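Local coordinates for protein lipolytic enzyme, G-D-S-L family (Bacteroides thetaiotaomicron, PDB 7BR2) that metabolizes the drug diltiazem as a gut-microbial serine esterase of the SGNH (GDSL) hydrolase family, at residues 267-279 / 287-301. Numbering follows the deposited sequence.
Sequences AEALPYPLDTIAR and QAEVIKEVPFMEEMN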
loop_
_atom_site.group_PDB
_atom_site.type_symbol
_atom_site.label_atom_id
_atom_site.label_comp_id
_atom_site.label_asym_id
_atom_site.label_seq_id
_atom_site.Cartn_x
_atom_site.Cartn_y
_atom_site.Cartn_z
ATOM N N ALA A 267 -16.069 -16.778 -8.887
ATOM C CA ALA A 267 -14.764 -16.615 -8.269
ATOM C C ALA A 267 -14.915 -16.422 -6.767
ATOM O O ALA A 267 -15.963 -15.993 -6.289
ATOM C CB ALA A 267 -14.035 -15.423 -8.882
ATOM N N GLU A 268 -13.871 -16.792 -6.021
ATOM C CA GLU A 268 -13.810 -16.480 -4.602
ATOM C C GLU A 268 -13.284 -15.081 -4.347
ATOM O O GLU A 268 -13.508 -14.533 -3.259
ATOM C CB GLU A 268 -12.920 -17.479 -3.858
ATOM C CG GLU A 268 -13.411 -18.909 -3.920
ATOM C CD GLU A 268 -12.374 -19.914 -3.454
ATOM O OE1 GLU A 268 -11.245 -19.500 -3.094
ATOM O OE2 GLU A 268 -12.682 -21.125 -3.478
ATOM N N ALA A 269 -12.581 -14.501 -5.312
ATOM C CA ALA A 269 -11.961 -13.206 -5.129
ATOM C C ALA A 269 -12.142 -12.408 -6.407
ATOM O O ALA A 269 -12.409 -12.964 -7.475
ATOM C CB ALA A 269 -10.477 -13.342 -4.772
ATOM N N LEU A 270 -12.002 -11.102 -6.281
ATOM C CA LEU A 270 -12.029 -10.175 -7.399
ATOM C C LEU A 270 -10.608 -9.886 -7.869
ATOM O O LEU A 270 -9.645 -10.144 -7.139
ATOM C CB LEU A 270 -12.725 -8.866 -6.989
ATOM C CG LEU A 270 -14.204 -8.935 -6.595
ATOM C CD1 LEU A 270 -14.709 -7.564 -6.120
ATOM C CD2 LEU A 270 -15.055 -9.462 -7.745
ATOM N N PRO A 271 -10.425 -9.403 -9.103
ATOM C CA PRO A 271 -9.086 -8.963 -9.521
ATOM C C PRO A 271 -8.641 -7.734 -8.742
ATOM O O PRO A 271 -9.449 -6.975 -8.198
ATOM C CB PRO A 271 -9.255 -8.640 -11.008
ATOM C CG PRO A 271 -10.704 -8.302 -11.158
ATOM C CD PRO A 271 -11.427 -9.185 -10.164
ATOM N N TYR A 272 -7.330 -7.542 -8.695
ATOM C CA TYR A 272 -6.785 -6.358 -8.050
ATOM C C TYR A 272 -6.927 -5.171 -8.985
ATOM O O TYR A 272 -6.445 -5.229 -10.123
ATOM C CB TYR A 272 -5.328 -6.539 -7.680
ATOM C CG TYR A 272 -4.841 -5.414 -6.807
ATOM C CD1 TYR A 272 -5.041 -5.446 -5.427
ATOM C CD2 TYR A 272 -4.224 -4.292 -7.361
ATOM C CE1 TYR A 272 -4.611 -4.409 -4.620
ATOM C CE2 TYR A 272 -3.792 -3.249 -6.560
ATOM C CZ TYR A 272 -3.995 -3.311 -5.191
ATOM O OH TYR A 272 -3.559 -2.277 -4.390
ATOM N N PRO A 273 -7.614 -4.108 -8.574
ATOM C CA PRO A 273 -7.799 -2.951 -9.451
ATOM C C PRO A 273 -6.673 -1.943 -9.304
ATOM O O PRO A 273 -6.180 -1.669 -8.206
ATOM C CB PRO A 273 -9.145 -2.388 -8.982
ATOM C CG PRO A 273 -9.191 -2.734 -7.553
ATOM C CD PRO A 273 -8.421 -4.017 -7.351
ATOM N N LEU A 274 -6.271 -1.383 -10.447
ATOM C CA LEU A 274 -5.145 -0.463 -10.526
ATOM C C LEU A 274 -5.636 0.892 -11.008
ATOM O O LEU A 274 -6.278 0.995 -12.060
ATOM C CB LEU A 274 -4.063 -1.005 -11.463
ATOM C CG LEU A 274 -3.398 -2.278 -10.941
ATOM C CD1 LEU A 274 -2.586 -2.993 -12.015
ATOM C CD2 LEU A 274 -2.542 -1.990 -9.709
ATOM N N ASP A 275 -5.363 1.920 -10.220
ATOM C CA ASP A 275 -5.691 3.281 -10.615
ATOM C C ASP A 275 -4.702 3.741 -11.684
ATOM O O ASP A 275 -3.481 3.637 -11.497
ATOM C CB ASP A 275 -5.631 4.188 -9.391
ATOM C CG ASP A 275 -6.440 5.452 -9.558
ATOM O OD1 ASP A 275 -6.829 5.772 -10.702
ATOM O OD2 ASP A 275 -6.666 6.129 -8.531
ATOM N N THR A 276 -5.219 4.243 -12.805
ATOM C CA THR A 276 -4.365 4.705 -13.896
ATOM C C THR A 276 -4.120 6.200 -13.852
ATOM O O THR A 276 -3.379 6.714 -14.696
ATOM C CB THR A 276 -4.976 4.351 -15.255
ATOM O OG1 THR A 276 -6.224 5.031 -15.408
ATOM C CG2 THR A 276 -5.199 2.871 -15.363
ATOM N N ILE A 277 -4.694 6.900 -12.870
ATOM C CA ILE A 277 -4.554 8.344 -12.731
ATOM C C ILE A 277 -3.386 8.642 -11.809
ATOM O O ILE A 277 -3.243 8.028 -10.747
ATOM C CB ILE A 277 -5.854 8.972 -12.185
ATOM C CG1 ILE A 277 -7.044 8.699 -13.108
ATOM C CG2 ILE A 277 -5.677 10.466 -11.970
ATOM C CD1 ILE A 277 -6.886 9.279 -14.494
ATOM N N ALA A 278 -2.547 9.596 -12.214
ATOM C CA ALA A 278 -1.461 10.116 -11.381
ATOM C C ALA A 278 -2.032 11.096 -10.351
ATOM O O ALA A 278 -2.047 12.309 -10.552
ATOM C CB ALA A 278 -0.390 10.774 -12.246
ATOM N N ARG A 279 -2.482 10.556 -9.216
ATOM C CA ARG A 279 -3.163 11.341 -8.189
ATOM C C ARG A 279 -2.182 12.059 -7.276
ATOM O O ARG A 279 -1.216 11.459 -6.791
ATOM C CB ARG A 279 -4.058 10.437 -7.347
ATOM C CG ARG A 279 -5.266 10.041 -8.097
ATOM C CD ARG A 279 -6.215 9.187 -7.330
ATOM N NE ARG A 279 -7.125 8.587 -8.291
ATOM C CZ ARG A 279 -8.099 9.245 -8.898
ATOM N NH1 ARG A 279 -8.315 10.528 -8.623
ATOM N NH2 ARG A 279 -8.872 8.618 -9.775
ATOM N N GLN A 287 -0.647 4.284 -9.821
ATOM C CA GLN A 287 -0.577 2.942 -9.252
ATOM C C GLN A 287 -0.344 1.898 -10.359
ATOM O O GLN A 287 0.421 0.936 -10.176
ATOM C CB GLN A 287 -1.871 2.681 -8.445
ATOM C CG GLN A 287 -1.965 1.363 -7.689
ATOM C CD GLN A 287 -3.374 1.094 -7.155
ATOM O OE1 GLN A 287 -4.318 1.797 -7.500
ATOM N NE2 GLN A 287 -3.519 0.048 -6.343
ATOM N N ALA A 288 -1.009 2.079 -11.514
ATOM C CA ALA A 288 -0.945 1.104 -12.605
ATOM C C ALA A 288 0.460 0.926 -13.144
ATOM O O ALA A 288 0.815 -0.166 -13.616
ATOM C CB ALA A 288 -1.912 1.533 -13.724
ATOM N N GLU A 289 1.280 1.970 -13.032
ATOM C CA GLU A 289 2.651 1.891 -13.482
ATOM C C GLU A 289 3.399 0.756 -12.827
ATOM O O GLU A 289 4.363 0.253 -13.426
ATOM C CB GLU A 289 3.342 3.224 -13.134
ATOM C CG GLU A 289 4.763 3.383 -13.587
ATOM C CD GLU A 289 4.835 3.715 -15.040
ATOM O OE1 GLU A 289 3.893 4.360 -15.548
ATOM O OE2 GLU A 289 5.845 3.306 -15.660
ATOM N N VAL A 290 2.872 0.228 -11.716
ATOM C CA VAL A 290 3.544 -0.880 -11.039
ATOM C C VAL A 290 3.782 -2.032 -11.994
ATOM O O VAL A 290 4.773 -2.765 -11.861
ATOM C CB VAL A 290 2.734 -1.384 -9.815
ATOM C CG1 VAL A 290 1.493 -2.175 -10.252
ATOM C CG2 VAL A 290 3.589 -2.263 -8.913
ATOM N N ILE A 291 2.908 -2.197 -12.995
ATOM C CA ILE A 291 3.047 -3.371 -13.854
ATOM C C ILE A 291 4.342 -3.347 -14.651
ATOM O O ILE A 291 4.843 -4.405 -15.008
ATOM C CB ILE A 291 1.831 -3.565 -14.767
ATOM C CG1 ILE A 291 1.740 -2.498 -15.850
ATOM C CG2 ILE A 291 0.550 -3.620 -13.943
ATOM C CD1 ILE A 291 0.479 -2.662 -16.701
ATOM N N LYS A 292 4.914 -2.173 -14.921
ATOM C CA LYS A 292 6.143 -2.079 -15.711
ATOM C C LYS A 292 7.411 -2.079 -14.859
ATOM O O LYS A 292 8.514 -2.016 -15.413
ATOM C CB LYS A 292 6.116 -0.825 -16.598
ATOM C CG LYS A 292 5.133 -0.952 -17.744
ATOM C CD LYS A 292 4.142 0.175 -17.731
ATOM C CE LYS A 292 4.603 1.309 -18.617
ATOM N NZ LYS A 292 3.583 2.394 -18.678
ATOM N N GLU A 293 7.287 -2.238 -13.543
ATOM C CA GLU A 293 8.416 -2.121 -12.629
ATOM C C GLU A 293 8.683 -3.393 -11.865
ATOM O O GLU A 293 9.825 -3.646 -11.492
ATOM C CB GLU A 293 8.179 -0.984 -11.620
ATOM C CG GLU A 293 7.918 0.350 -12.289
ATOM C CD GLU A 293 7.417 1.409 -11.331
ATOM O OE1 GLU A 293 6.913 1.056 -10.237
ATOM O OE2 GLU A 293 7.533 2.606 -11.674
ATOM N N VAL A 294 7.649 -4.184 -11.603
ATOM C CA VAL A 294 7.774 -5.471 -10.925
ATOM C C VAL A 294 6.814 -6.438 -11.594
ATOM O O VAL A 294 5.879 -6.019 -12.293
ATOM C CB VAL A 294 7.469 -5.363 -9.407
ATOM C CG1 VAL A 294 8.505 -4.501 -8.695
ATOM C CG2 VAL A 294 6.058 -4.798 -9.160
ATOM N N PRO A 295 7.041 -7.752 -11.439
ATOM C CA PRO A 295 6.105 -8.712 -12.046
ATOM C C PRO A 295 4.793 -8.769 -11.275
ATOM O O PRO A 295 4.435 -9.829 -10.746
ATOM C CB PRO A 295 6.859 -10.049 -11.979
ATOM C CG PRO A 295 8.112 -9.795 -11.225
ATOM C CD PRO A 295 8.070 -8.431 -10.635
ATOM N N PHE A 296 4.092 -7.634 -11.152
ATOM C CA PHE A 296 2.914 -7.605 -10.286
ATOM C C PHE A 296 1.768 -8.411 -10.884
ATOM O O PHE A 296 1.083 -9.152 -10.169
ATOM C CB PHE A 296 2.447 -6.178 -9.992
ATOM C CG PHE A 296 1.248 -6.142 -9.082
ATOM C CD1 PHE A 296 1.394 -6.359 -7.717
ATOM C CD2 PHE A 296 -0.026 -5.961 -9.585
ATOM C CE1 PHE A 296 0.300 -6.371 -6.871
ATOM C CE2 PHE A 296 -1.136 -5.958 -8.733
ATOM C CZ PHE A 296 -0.966 -6.169 -7.381
ATOM N N MET A 297 1.513 -8.236 -12.182
ATOM C CA MET A 297 0.446 -8.980 -12.844
ATOM C C MET A 297 0.675 -10.481 -12.747
ATOM O O MET A 297 -0.255 -11.243 -12.457
ATOM C CB MET A 297 0.354 -8.538 -14.300
ATOM C CG MET A 297 -0.062 -7.096 -14.438
ATOM S SD MET A 297 -1.583 -6.748 -13.535
ATOM C CE MET A 297 -2.780 -7.482 -14.653
ATOM N N GLU A 298 1.910 -10.924 -12.987
ATOM C CA GLU A 298 2.200 -12.355 -12.985
ATOM C C GLU A 298 2.147 -12.949 -11.575
ATOM O O GLU A 298 1.665 -14.075 -11.385
ATOM C CB GLU A 298 3.571 -12.609 -13.621
ATOM C CG GLU A 298 3.700 -12.114 -15.053
ATOM C CD GLU A 298 4.178 -10.673 -15.134
ATOM O OE1 GLU A 298 3.769 -9.854 -14.276
ATOM O OE2 GLU A 298 4.964 -10.360 -16.055
ATOM N N GLU A 299 2.647 -12.222 -10.571
ATOM C CA GLU A 299 2.751 -12.821 -9.246
ATOM C C GLU A 299 1.502 -12.627 -8.393
ATOM O O GLU A 299 1.213 -13.477 -7.537
ATOM C CB GLU A 299 3.969 -12.268 -8.497
ATOM C CG GLU A 299 5.280 -12.702 -9.122
ATOM C CD GLU A 299 6.509 -12.234 -8.373
ATOM O OE1 GLU A 299 6.386 -11.840 -7.195
ATOM O OE2 GLU A 299 7.605 -12.242 -8.973
ATOM N N MET A 300 0.743 -11.551 -8.616
ATOM C CA MET A 300 -0.350 -11.205 -7.712
ATOM C C MET A 300 -1.643 -10.785 -8.386
ATOM O O MET A 300 -2.626 -10.567 -7.676
ATOM C CB MET A 300 0.067 -10.087 -6.752
ATOM C CG MET A 300 1.083 -10.511 -5.737
ATOM S SD MET A 300 1.472 -9.190 -4.573
ATOM C CE MET A 300 2.858 -9.959 -3.729
ATOM N N ASN A 301 -1.688 -10.631 -9.699
ATOM C CA ASN A 301 -2.920 -10.230 -10.357
ATOM C C ASN A 301 -3.174 -11.084 -11.584
ATOM O O ASN A 301 -3.382 -10.580 -12.685
ATOM C CB ASN A 301 -2.915 -8.750 -10.714
ATOM C CG ASN A 301 -4.307 -8.164 -10.712
ATOM O OD1 ASN A 301 -5.249 -8.794 -10.230
ATOM N ND2 ASN A 301 -4.457 -6.979 -11.282
HETATM O O HOH W 1 -2.637 5.924 -9.052
#
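Asn301 and Gln287 reach from the two ends of 287-301 to hold the extended run 271-275 by the backbone of Tyr272 and Asp275, in the linker after strand 260-267, packed on helices 35-46 and 210-223 of the SGNH hydrolase fold. At Tyr272 the Asn301 amide makes a paired grip: OD1 accepts from Tyr272 N at 2.9 Å, while ND2 gives to Tyr272 O on a lone pair, in the carbonyl plane. An aspartate in place of Asn301 would probably keep an acceptor for Tyr272 N but leave Tyr272 O without its donor. Gln287, CG anti to its backbone N (chi1 -176°) and extended beyond, carries OE1 to Asp275 N, the donor standing above the carbonyl plane. Its NE2 lies at the edge of the Tyr272 ring, 3.0 Å from Tyr272 OH, whose hydrogen bond goes to Phe38 O. Phe296 turns an edge toward a face of Tyr272 in an offset edge-to-face pair, planes at 70°. Leu274 fills the apolar middle: CD2 packs against Val290 CG1 and Gln287 CG, CB against Ala288, and CD1 lies 3.7 Å from Ile291 CG2. Beyond it, Ala288 N donates to Asp275 O at 2.9 Å, and a water joins Gln287 N to Ile277 O.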